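UTP-glucose-1-phosphate uridylyltransferase 2 (Trypanosoma brucei, PDB 3GUE) probably catalyses the reversible transfer of a uridylyl group from UTP to alpha-D-glucose 1-phosphate, giving UDP-glucose and diphosphate. Local coordinates at residues Gly220-Ala225 with Arg371-Lys376; Leu243-Arg248 with Val365-Glu370. All coordinates share one frame; numbering follows the deposited sequence.

Interaction 1: Gly220-Ala225 with Arg371-Lys376. With UPG (uridine-5'-diphosphate-glucose), chain C.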
ATOM      1  N   GLY A 220       0.710  -1.410  -5.465  1.00 24.32           N
ATOM      2  CA  GLY A 220       1.130  -0.746  -6.721  1.00 24.47           C
ATOM      3  C   GLY A 220       2.349   0.172  -6.642  1.00 23.76           C
ATOM      4  O   GLY A 220       3.035   0.388  -7.641  1.00 24.80           O
ATOM      5  N   ASP A 221       2.592   0.735  -5.462  1.00 24.12           N
ATOM      6  CA  ASP A 221       3.746   1.628  -5.189  1.00 24.79           C
ATOM      7  C   ASP A 221       5.071   0.894  -4.871  1.00 24.40           C
ATOM      8  O   ASP A 221       6.142   1.504  -4.875  1.00 24.66           O
ATOM      9  CB  ASP A 221       3.419   2.605  -4.053  1.00 24.74           C
ATOM     10  CG  ASP A 221       3.134   1.892  -2.723  1.00 26.52           C
ATOM     11  OD1 ASP A 221       4.063   1.744  -1.908  1.00 24.99           O
ATOM     12  OD2 ASP A 221       1.996   1.452  -2.510  1.00 25.25           O
ATOM     13  N   ASN A 222       5.002  -0.420  -4.671  1.00 23.84           N
ATOM     14  CA  ASN A 222       6.172  -1.214  -4.275  1.00 23.72           C
ATOM     15  C   ASN A 222       6.758  -1.954  -5.452  1.00 24.43           C
ATOM     16  O   ASN A 222       6.299  -3.031  -5.812  1.00 23.99           O
ATOM     17  CB  ASN A 222       5.823  -2.218  -3.157  1.00 23.46           C
ATOM     18  CG  ASN A 222       7.031  -3.064  -2.734  1.00 23.52           C
ATOM     19  OD1 ASN A 222       8.180  -2.721  -3.032  1.00 21.31           O
ATOM     20  ND2 ASN A 222       6.778  -4.159  -2.027  1.00 22.15           N
ATOM     21  N   LEU A 223       7.798  -1.377  -6.040  1.00 25.55           N
ATOM     22  CA  LEU A 223       8.385  -1.909  -7.260  1.00 25.74           C
ATOM     23  C   LEU A 223       9.498  -2.901  -6.896  1.00 25.96           C
ATOM     24  O   LEU A 223      10.254  -3.358  -7.752  1.00 26.00           O
ATOM     25  CB  LEU A 223       8.870  -0.743  -8.141  1.00 25.71           C
ATOM     26  CG  LEU A 223       7.757   0.198  -8.666  1.00 24.33           C
ATOM     27  CD1 LEU A 223       8.342   1.398  -9.356  1.00 26.61           C
ATOM     28  CD2 LEU A 223       6.839  -0.558  -9.621  1.00 23.42           C
ATOM     29  N   GLY A 224       9.580  -3.252  -5.617  1.00 26.36           N
ATOM     30  CA  GLY A 224      10.530  -4.291  -5.176  1.00 26.17           C
ATOM     31  C   GLY A 224       9.928  -5.693  -5.113  1.00 27.13           C
ATOM     32  O   GLY A 224      10.660  -6.694  -5.055  1.00 26.34           O
ATOM     33  N   ALA A 225       8.594  -5.751  -5.081  1.00 27.45           N
ATOM     34  CA  ALA A 225       7.833  -6.996  -4.925  1.00 29.08           C
ATOM     35  C   ALA A 225       8.234  -8.012  -5.999  1.00 30.00           C
ATOM     36  O   ALA A 225       8.433  -7.654  -7.159  1.00 30.04           O
ATOM     37  CB  ALA A 225       6.315  -6.711  -4.954  1.00 29.14           C
ATOM     38  N   ARG A 371      12.950  -6.459  -1.318  1.00 25.76           N
ATOM     39  CA  ARG A 371      11.583  -6.732  -1.788  1.00 25.67           C
ATOM     40  C   ARG A 371      10.534  -5.678  -1.431  1.00 25.65           C
ATOM     41  O   ARG A 371       9.336  -5.896  -1.650  1.00 26.01           O
ATOM     42  CB  ARG A 371      11.104  -8.096  -1.282  1.00 26.01           C
ATOM     43  CG  ARG A 371      11.967  -9.234  -1.754  1.00 27.59           C
ATOM     44  CD  ARG A 371      11.322 -10.550  -1.513  1.00 28.76           C
ATOM     45  NE  ARG A 371      12.236 -11.609  -1.917  1.00 32.65           N
ATOM     46  CZ  ARG A 371      11.991 -12.914  -1.795  1.00 31.81           C
ATOM     47  NH1 ARG A 371      10.854 -13.346  -1.265  1.00 31.99           N
ATOM     48  NH2 ARG A 371      12.912 -13.784  -2.183  1.00 31.53           N
ATOM     49  N   PHE A 372      10.975  -4.558  -0.867  1.00 25.52           N
ATOM     50  CA  PHE A 372      10.078  -3.561  -0.292  1.00 25.83           C
ATOM     51  C   PHE A 372      10.702  -2.152  -0.472  1.00 25.56           C
ATOM     52  O   PHE A 372      11.639  -1.811   0.221  1.00 24.80           O
ATOM     53  CB  PHE A 372       9.830  -3.906   1.201  1.00 25.61           C
ATOM     54  CG  PHE A 372       8.878  -2.967   1.923  1.00 26.74           C
ATOM     55  CD1 PHE A 372       7.568  -2.787   1.476  1.00 24.63           C
ATOM     56  CD2 PHE A 372       9.278  -2.315   3.088  1.00 25.35           C
ATOM     57  CE1 PHE A 372       6.696  -1.939   2.148  1.00 27.11           C
ATOM     58  CE2 PHE A 372       8.404  -1.470   3.779  1.00 26.90           C
ATOM     59  CZ  PHE A 372       7.109  -1.283   3.314  1.00 24.79           C
ATOM     60  N   ALA A 373      10.190  -1.406  -1.465  1.00 26.35           N
ATOM     61  CA  ALA A 373      10.506  -0.009  -1.755  1.00 27.32           C
ATOM     62  C   ALA A 373       9.183   0.776  -1.755  1.00 27.34           C
ATOM     63  O   ALA A 373       8.669   1.132  -2.825  1.00 27.75           O
ATOM     64  CB  ALA A 373      11.206   0.135  -3.128  1.00 26.24           C
ATOM     65  N   PRO A 374       8.625   1.038  -0.558  1.00 26.95           N
ATOM     66  CA  PRO A 374       7.285   1.628  -0.491  1.00 26.40           C
ATOM     67  C   PRO A 374       7.301   3.117  -0.831  1.00 25.78           C
ATOM     68  O   PRO A 374       8.291   3.824  -0.541  1.00 24.97           O
ATOM     69  CB  PRO A 374       6.925   1.484   0.999  1.00 25.61           C
ATOM     70  CG  PRO A 374       8.260   1.637   1.697  1.00 26.73           C
ATOM     71  CD  PRO A 374       9.196   0.828   0.793  1.00 27.73           C
ATOM     72  N   VAL A 375       6.203   3.582  -1.414  1.00 24.33           N
ATOM     73  CA  VAL A 375       5.944   5.027  -1.572  1.00 23.48           C
ATOM     74  C   VAL A 375       4.541   5.324  -1.057  1.00 24.33           C
ATOM     75  O   VAL A 375       3.555   5.118  -1.787  1.00 23.51           O
ATOM     76  CB  VAL A 375       6.092   5.491  -3.051  1.00 23.26           C
ATOM     77  CG1 VAL A 375       5.707   7.002  -3.205  1.00 23.78           C
ATOM     78  CG2 VAL A 375       7.565   5.229  -3.558  1.00 19.30           C
ATOM     79  N   LYS A 376       4.478   5.766   0.211  1.00 23.86           N
ATOM     80  CA  LYS A 376       3.248   6.199   0.871  1.00 23.82           C
ATOM     81  C   LYS A 376       3.178   7.723   0.879  1.00 24.51           C
ATOM     82  O   LYS A 376       2.081   8.314   0.871  1.00 24.68           O
ATOM     83  CB  LYS A 376       3.223   5.740   2.343  1.00 23.42           C
ATOM     84  CG  LYS A 376       3.615   4.319   2.607  1.00 22.70           C
ATOM     85  CD  LYS A 376       2.521   3.381   2.178  1.00 23.56           C
ATOM     86  CE  LYS A 376       2.844   2.720   0.859  1.00 23.14           C
ATOM     87  NZ  LYS A 376       1.932   1.563   0.675  1.00 23.99           N
TER
HETATM   88  N1  UPG C 484      -5.471   0.400  -2.497  1.00 21.25           N
HETATM   89  C2  UPG C 484      -6.504  -0.244  -3.208  1.00 21.84           C
HETATM   90  N3  UPG C 484      -7.794  -0.083  -2.734  1.00 23.09           N
HETATM   91  C4  UPG C 484      -8.102   0.662  -1.621  1.00 23.06           C
HETATM   92  C5  UPG C 484      -7.080   1.289  -0.897  1.00 23.85           C
HETATM   93  C6  UPG C 484      -5.761   1.163  -1.322  1.00 22.35           C
HETATM   94  O2  UPG C 484      -6.341  -0.916  -4.237  1.00 19.71           O
HETATM   95  O4  UPG C 484      -9.295   0.748  -1.300  1.00 21.14           O
HETATM   96  C1C UPG C 484      -4.054   0.256  -2.963  1.00 20.87           C
HETATM   97  C2C UPG C 484      -3.155   1.488  -3.100  1.00 19.46           C
HETATM   98  O2C UPG C 484      -3.393   2.158  -4.346  1.00 17.26           O
HETATM   99  C3C UPG C 484      -1.785   0.814  -3.098  1.00 19.19           C
HETATM  100  C4C UPG C 484      -1.967  -0.293  -2.072  1.00 18.49           C
HETATM  101  O4C UPG C 484      -3.394  -0.548  -1.970  1.00 16.57           O
HETATM  102  O3C UPG C 484      -1.565   0.207  -4.371  1.00 20.36           O
HETATM  103  C5C UPG C 484      -1.464   0.142  -0.657  1.00 17.44           C
HETATM  104  O5C UPG C 484      -2.232   1.156  -0.067  1.00 15.94           O
HETATM  105  PA  UPG C 484      -1.534   2.357   0.753  1.00 18.72           P
HETATM  106  O1A UPG C 484      -0.427   2.828  -0.126  1.00 20.56           O
HETATM  107  O2A UPG C 484      -2.520   3.322   1.254  1.00 20.57           O
HETATM  108  O3A UPG C 484      -0.847   1.545   2.009  1.00 19.64           O
HETATM  109  PB  UPG C 484      -1.514   1.216   3.457  1.00 21.38           P
HETATM  110  O1B UPG C 484      -2.813   0.563   3.224  1.00 17.81           O
HETATM  111  O2B UPG C 484      -1.431   2.398   4.370  1.00 17.01           O
HETATM  112  O3B UPG C 484      -0.399   0.202   4.008  1.00 17.61           O
HETATM  113  C1' UPG C 484      -0.213  -1.091   3.323  1.00 17.06           C
HETATM  114  C2' UPG C 484      -0.474  -2.214   4.316  1.00 20.54           C
HETATM  115  C3' UPG C 484       0.479  -2.022   5.489  1.00 20.13           C
HETATM  116  C4' UPG C 484       1.925  -2.099   4.973  1.00 19.24           C
HETATM  117  C5' UPG C 484       2.160  -1.034   3.872  1.00 20.96           C
HETATM  118  C6' UPG C 484       3.452  -1.300   3.145  1.00 20.78           C
HETATM  119  O2' UPG C 484      -1.832  -2.185   4.793  1.00 22.23           O
HETATM  120  O3' UPG C 484       0.194  -2.992   6.482  1.00 17.24           O
HETATM  121  O4' UPG C 484       2.846  -1.905   6.036  1.00 20.50           O
HETATM  122  O5' UPG C 484       1.143  -1.070   2.834  1.00 19.65           O
HETATM  123  O6' UPG C 484       3.833  -0.129   2.419  1.00 20.23           O
HETATM  124  O   HOH W   1       8.600   1.314  -5.612  1.00 30.70           O
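K376 and D221 meet beside the bound UDP-glucose. K376 NZ lies 3.2 Å from D221 OD2 and forms a salt bridge on the syn side of that oxygen. The two side chains cross at about a right angle. The lysine chain is bent at chi2 and chi3 (-74° and 103°), which swings its end back toward D221 and the ligand. K376 NZ also donates to the alpha-phosphate oxygen O1A of UPG at 2.8 Å, to the bridging oxygen O3A and to the glucose hydroxyl oxygen O6'. The ammonium group therefore spans both the phosphate and the sugar. G220 N adds a hydrogen bond to the ribose oxygen O3C. The edge of the F372 ring faces O6', while P374 CD sits over the centre of one ring face.

Behind this shell the two loops are stitched together. V375 N donates to D221 OD1 at 2.9 Å, on the anti side, so both carboxylate oxygens are engaged. N222 works as a clamp with its CG anti to the backbone N (chi1 180°). Its OD1 accepts from A373 N at 2.9 Å and from G224 N at 3.0 Å, from opposite faces of the amide plane. The G224 bond makes an Asx turn. N222 ND2 donates in the amide plane to a lone pair of R371 O, 3.1 Å away. A water joins D221 O, L223 N and A373 O, bridging the two carbonyl oxygens. Further out, K96 NZ binds V375 O, and D380 OD2 accepts a hydrogen bond from K376 N. This is the sugar-nucleotide site of a GT-A-like nucleotidyltransferase, built from loops that follow strands of the central sheet.

Interaction 2: Leu243-Arg248 with Val365-Glu370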
ATOM      1  N   LEU A 243       0.456 -16.354   3.483  1.00 27.24           N
ATOM      2  CA  LEU A 243       1.790 -15.999   3.868  1.00 27.60           C
ATOM      3  C   LEU A 243       1.989 -14.494   3.676  1.00 27.43           C
ATOM      4  O   LEU A 243       1.792 -13.977   2.586  1.00 28.09           O
ATOM      5  CB  LEU A 243       2.816 -16.799   3.073  1.00 28.36           C
ATOM      6  CG  LEU A 243       4.287 -16.759   3.527  1.00 29.73           C
ATOM      7  CD1 LEU A 243       4.983 -18.038   3.131  1.00 32.41           C
ATOM      8  CD2 LEU A 243       5.087 -15.532   3.007  1.00 30.27           C
ATOM      9  N   MET A 244       2.383 -13.807   4.745  1.00 27.85           N
ATOM     10  CA  MET A 244       2.758 -12.382   4.698  1.00 28.07           C
ATOM     11  C   MET A 244       4.277 -12.170   4.719  1.00 28.17           C
ATOM     12  O   MET A 244       4.947 -12.664   5.620  1.00 27.84           O
ATOM     13  CB  MET A 244       2.174 -11.677   5.933  1.00 28.16           C
ATOM     14  CG  MET A 244       2.641 -10.230   6.078  1.00 29.68           C
ATOM     15  SD  MET A 244       2.094  -9.449   7.595  1.00 28.62           S
ATOM     16  CE  MET A 244       0.320  -9.355   7.326  1.00 29.17           C
ATOM     17  N   GLU A 245       4.828 -11.422   3.757  1.00 27.36           N
ATOM     18  CA  GLU A 245       6.232 -11.040   3.827  1.00 27.81           C
ATOM     19  C   GLU A 245       6.336  -9.803   4.723  1.00 26.52           C
ATOM     20  O   GLU A 245       5.535  -8.891   4.574  1.00 27.19           O
ATOM     21  CB  GLU A 245       6.821 -10.742   2.426  1.00 27.34           C
ATOM     22  CG  GLU A 245       6.673 -11.829   1.360  1.00 28.05           C
ATOM     23  CD  GLU A 245       7.550 -11.525   0.149  1.00 30.64           C
ATOM     24  OE1 GLU A 245       8.008 -10.358   0.032  1.00 27.00           O
ATOM     25  OE2 GLU A 245       7.814 -12.451  -0.658  1.00 32.93           O
ATOM     26  N   VAL A 246       7.252  -9.823   5.694  1.00 26.29           N
ATOM     27  CA  VAL A 246       7.580  -8.652   6.529  1.00 25.80           C
ATOM     28  C   VAL A 246       9.067  -8.299   6.412  1.00 27.15           C
ATOM     29  O   VAL A 246       9.890  -9.149   6.057  1.00 27.33           O
ATOM     30  CB  VAL A 246       7.240  -8.870   8.031  1.00 25.79           C
ATOM     31  CG1 VAL A 246       5.746  -9.096   8.246  1.00 24.63           C
ATOM     32  CG2 VAL A 246       8.071 -10.030   8.638  1.00 23.40           C
ATOM     33  N   CYS A 247       9.411  -7.045   6.735  1.00 27.27           N
ATOM     34  CA  CYS A 247      10.803  -6.631   6.845  1.00 26.79           C
ATOM     35  C   CYS A 247      11.122  -6.216   8.284  1.00 26.97           C
ATOM     36  O   CYS A 247      10.243  -5.739   9.030  1.00 27.03           O
ATOM     37  CB  CYS A 247      11.087  -5.460   5.882  1.00 25.84           C
ATOM     38  SG  CYS A 247      11.025  -5.858   4.087  1.00 26.52           S
ATOM     39  N   ARG A 248      12.381  -6.394   8.673  1.00 27.13           N
ATOM     40  CA  ARG A 248      12.928  -5.697   9.823  1.00 27.91           C
ATOM     41  C   ARG A 248      12.652  -4.201   9.596  1.00 28.17           C
ATOM     42  O   ARG A 248      13.147  -3.580   8.639  1.00 28.32           O
ATOM     43  CB  ARG A 248      14.433  -6.017   9.994  1.00 27.12           C
ATOM     44  CG  ARG A 248      15.220  -5.104  10.951  1.00 29.53           C
ATOM     45  CD  ARG A 248      14.877  -5.370  12.404  1.00 32.40           C
ATOM     46  NE  ARG A 248      15.671  -4.564  13.339  1.00 35.89           N
ATOM     47  CZ  ARG A 248      15.561  -4.624  14.667  1.00 37.08           C
ATOM     48  NH1 ARG A 248      14.697  -5.462  15.225  1.00 37.06           N
ATOM     49  NH2 ARG A 248      16.318  -3.842  15.445  1.00 40.00           N
ATOM     50  N   VAL A 365       6.859 -14.229   7.373  1.00 26.33           N
ATOM     51  CA  VAL A 365       8.303 -14.519   7.227  1.00 25.52           C
ATOM     52  C   VAL A 365       9.092 -13.244   6.979  1.00 26.29           C
ATOM     53  O   VAL A 365       8.653 -12.387   6.193  1.00 26.43           O
ATOM     54  CB  VAL A 365       8.539 -15.478   6.022  1.00 25.29           C
ATOM     55  CG1 VAL A 365      10.041 -15.929   5.909  1.00 26.18           C
ATOM     56  CG2 VAL A 365       7.604 -16.655   6.083  1.00 25.03           C
ATOM     57  N   VAL A 366      10.267 -13.106   7.597  1.00 26.00           N
ATOM     58  CA  VAL A 366      11.094 -11.914   7.335  1.00 25.67           C
ATOM     59  C   VAL A 366      11.863 -12.008   6.014  1.00 25.87           C
ATOM     60  O   VAL A 366      12.606 -12.965   5.792  1.00 26.47           O
ATOM     61  CB  VAL A 366      12.072 -11.553   8.500  1.00 25.79           C
ATOM     62  CG1 VAL A 366      12.650 -10.159   8.257  1.00 24.87           C
ATOM     63  CG2 VAL A 366      11.366 -11.596   9.837  1.00 24.79           C
ATOM     64  N   VAL A 367      11.668 -11.024   5.135  1.00 25.89           N
ATOM     65  CA  VAL A 367      12.293 -11.044   3.814  1.00 25.48           C
ATOM     66  C   VAL A 367      13.308  -9.897   3.748  1.00 25.91           C
ATOM     67  O   VAL A 367      13.234  -8.944   4.553  1.00 24.58           O
ATOM     68  CB  VAL A 367      11.249 -11.032   2.623  1.00 26.78           C
ATOM     69  CG1 VAL A 367      10.266 -12.210   2.738  1.00 26.62           C
ATOM     70  CG2 VAL A 367      10.497  -9.661   2.482  1.00 24.46           C
ATOM     71  N   PRO A 368      14.311 -10.016   2.853  1.00 25.98           N
ATOM     72  CA  PRO A 368      15.253  -8.918   2.710  1.00 26.52           C
ATOM     73  C   PRO A 368      14.566  -7.600   2.258  1.00 27.16           C
ATOM     74  O   PRO A 368      13.574  -7.619   1.531  1.00 25.98           O
ATOM     75  CB  PRO A 368      16.220  -9.415   1.632  1.00 26.08           C
ATOM     76  CG  PRO A 368      16.040 -10.907   1.602  1.00 26.23           C
ATOM     77  CD  PRO A 368      14.618 -11.142   1.950  1.00 27.12           C
ATOM     78  N   ARG A 369      15.100  -6.473   2.717  1.00 27.53           N
ATOM     79  CA  ARG A 369      14.591  -5.173   2.311  1.00 27.69           C
ATOM     80  C   ARG A 369      14.511  -4.997   0.800  1.00 26.62           C
ATOM     81  O   ARG A 369      13.768  -4.157   0.348  1.00 26.08           O
ATOM     82  CB  ARG A 369      15.434  -4.037   2.920  1.00 27.70           C
ATOM     83  CG  ARG A 369      14.797  -2.662   2.777  1.00 28.79           C
ATOM     84  CD  ARG A 369      14.171  -2.209   4.082  1.00 27.78           C
ATOM     85  NE  ARG A 369      13.303  -1.042   3.921  1.00 26.84           N
ATOM     86  CZ  ARG A 369      12.218  -0.814   4.669  1.00 24.33           C
ATOM     87  NH1 ARG A 369      11.853  -1.697   5.589  1.00 20.09           N
ATOM     88  NH2 ARG A 369      11.464   0.252   4.462  1.00 21.54           N
ATOM     89  N   GLU A 370      15.238  -5.774  -0.010  1.00 27.06           N
ATOM     90  CA  GLU A 370      15.195  -5.476  -1.446  0.50 26.51           C
ATOM     91  C   GLU A 370      13.839  -5.843  -2.094  1.00 26.42           C
ATOM     92  O   GLU A 370      13.583  -5.512  -3.251  1.00 26.42           O
ATOM     93  CB  GLU A 370      16.437  -6.001  -2.202  0.50 26.80           C
ATOM     94  CG  GLU A 370      17.796  -5.600  -1.547  0.50 25.26           C
ATOM     95  CD  GLU A 370      18.149  -4.112  -1.660  0.50 23.63           C
ATOM     96  OE1 GLU A 370      18.408  -3.666  -2.799  0.50 23.84           O
ATOM     97  OE2 GLU A 370      18.206  -3.400  -0.613  0.50 21.85           O
TER
HETATM   98  O   HOH W   2      14.069  -7.482   6.483  1.00 23.97           O
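V367 CG1 lies anti to the carbonyl carbon (chi1 -56°), which puts CG2 between the backbone N and the carbonyl carbon. E245 CG is likewise anti to its own carbonyl carbon (chi1 -54°). These rotations bring the valine methyls against the flank of the glutamate. The two side chains cross at about a right angle. V367 CG1 packs on E245 CB at 3.8 Å, and V367 CG2 comes within 3.6 Å of E245 OE1. The carboxylate itself is held from outside the pair: N305 donates to OE1, and R371 forms a salt bridge with OE2. The buried carboxylate thus has polar partners at both oxygens and V367 methyls against it.

The backbones run side by side as parallel strands. V365 N donates to M244 O at 3.0 Å, and V246 N donates to V365 O. V367 N then reaches V246 O at 2.7 Å. V246 O also receives a CA-H contact from V366. On the face bearing V246 and V366, the two valines touch through their CG2 methyls at 3.8 Å. The tip of L243 comes obliquely against V365 CG2, at 4.1 Å from its CD2.

Further along, a water joins the two backbones, accepting from R248 N and donating to V367 O at 2.6 Å. C247 SG packs near V367 CG2, and R369 NH1 comes alongside C247 CB, with the guanidinium salt-bridged to D253. Helix 229-237 covers L243, and helix 61-64 packs on V365 and V367. The pairing is that of an edge strand, 362-366, added in parallel to strand 242-248 of the mixed central sheet in a GT-A-like nucleotidyltransferase fold.

Overall arrangement
From the N terminus, the chain first reaches 220-225, just after strand 214-219. It passes through helix 229-237 and then enters 243-248 on the next strand along the chain. Over a hundred residues later it returns along strand 362-366, where interaction 2 closes the inner loop. It continues directly into 371-376, and interaction 1 closes the outer loop, so interaction 2 is nested within it. Their centres lie 12 Å apart. The two touch where F372 CB packs on C247 SG, 3.7 Å away. Interaction 2 joins the edge strand to strand 242-248, and interaction 1 joins the loops beyond it at the ligand, before helix 378-385.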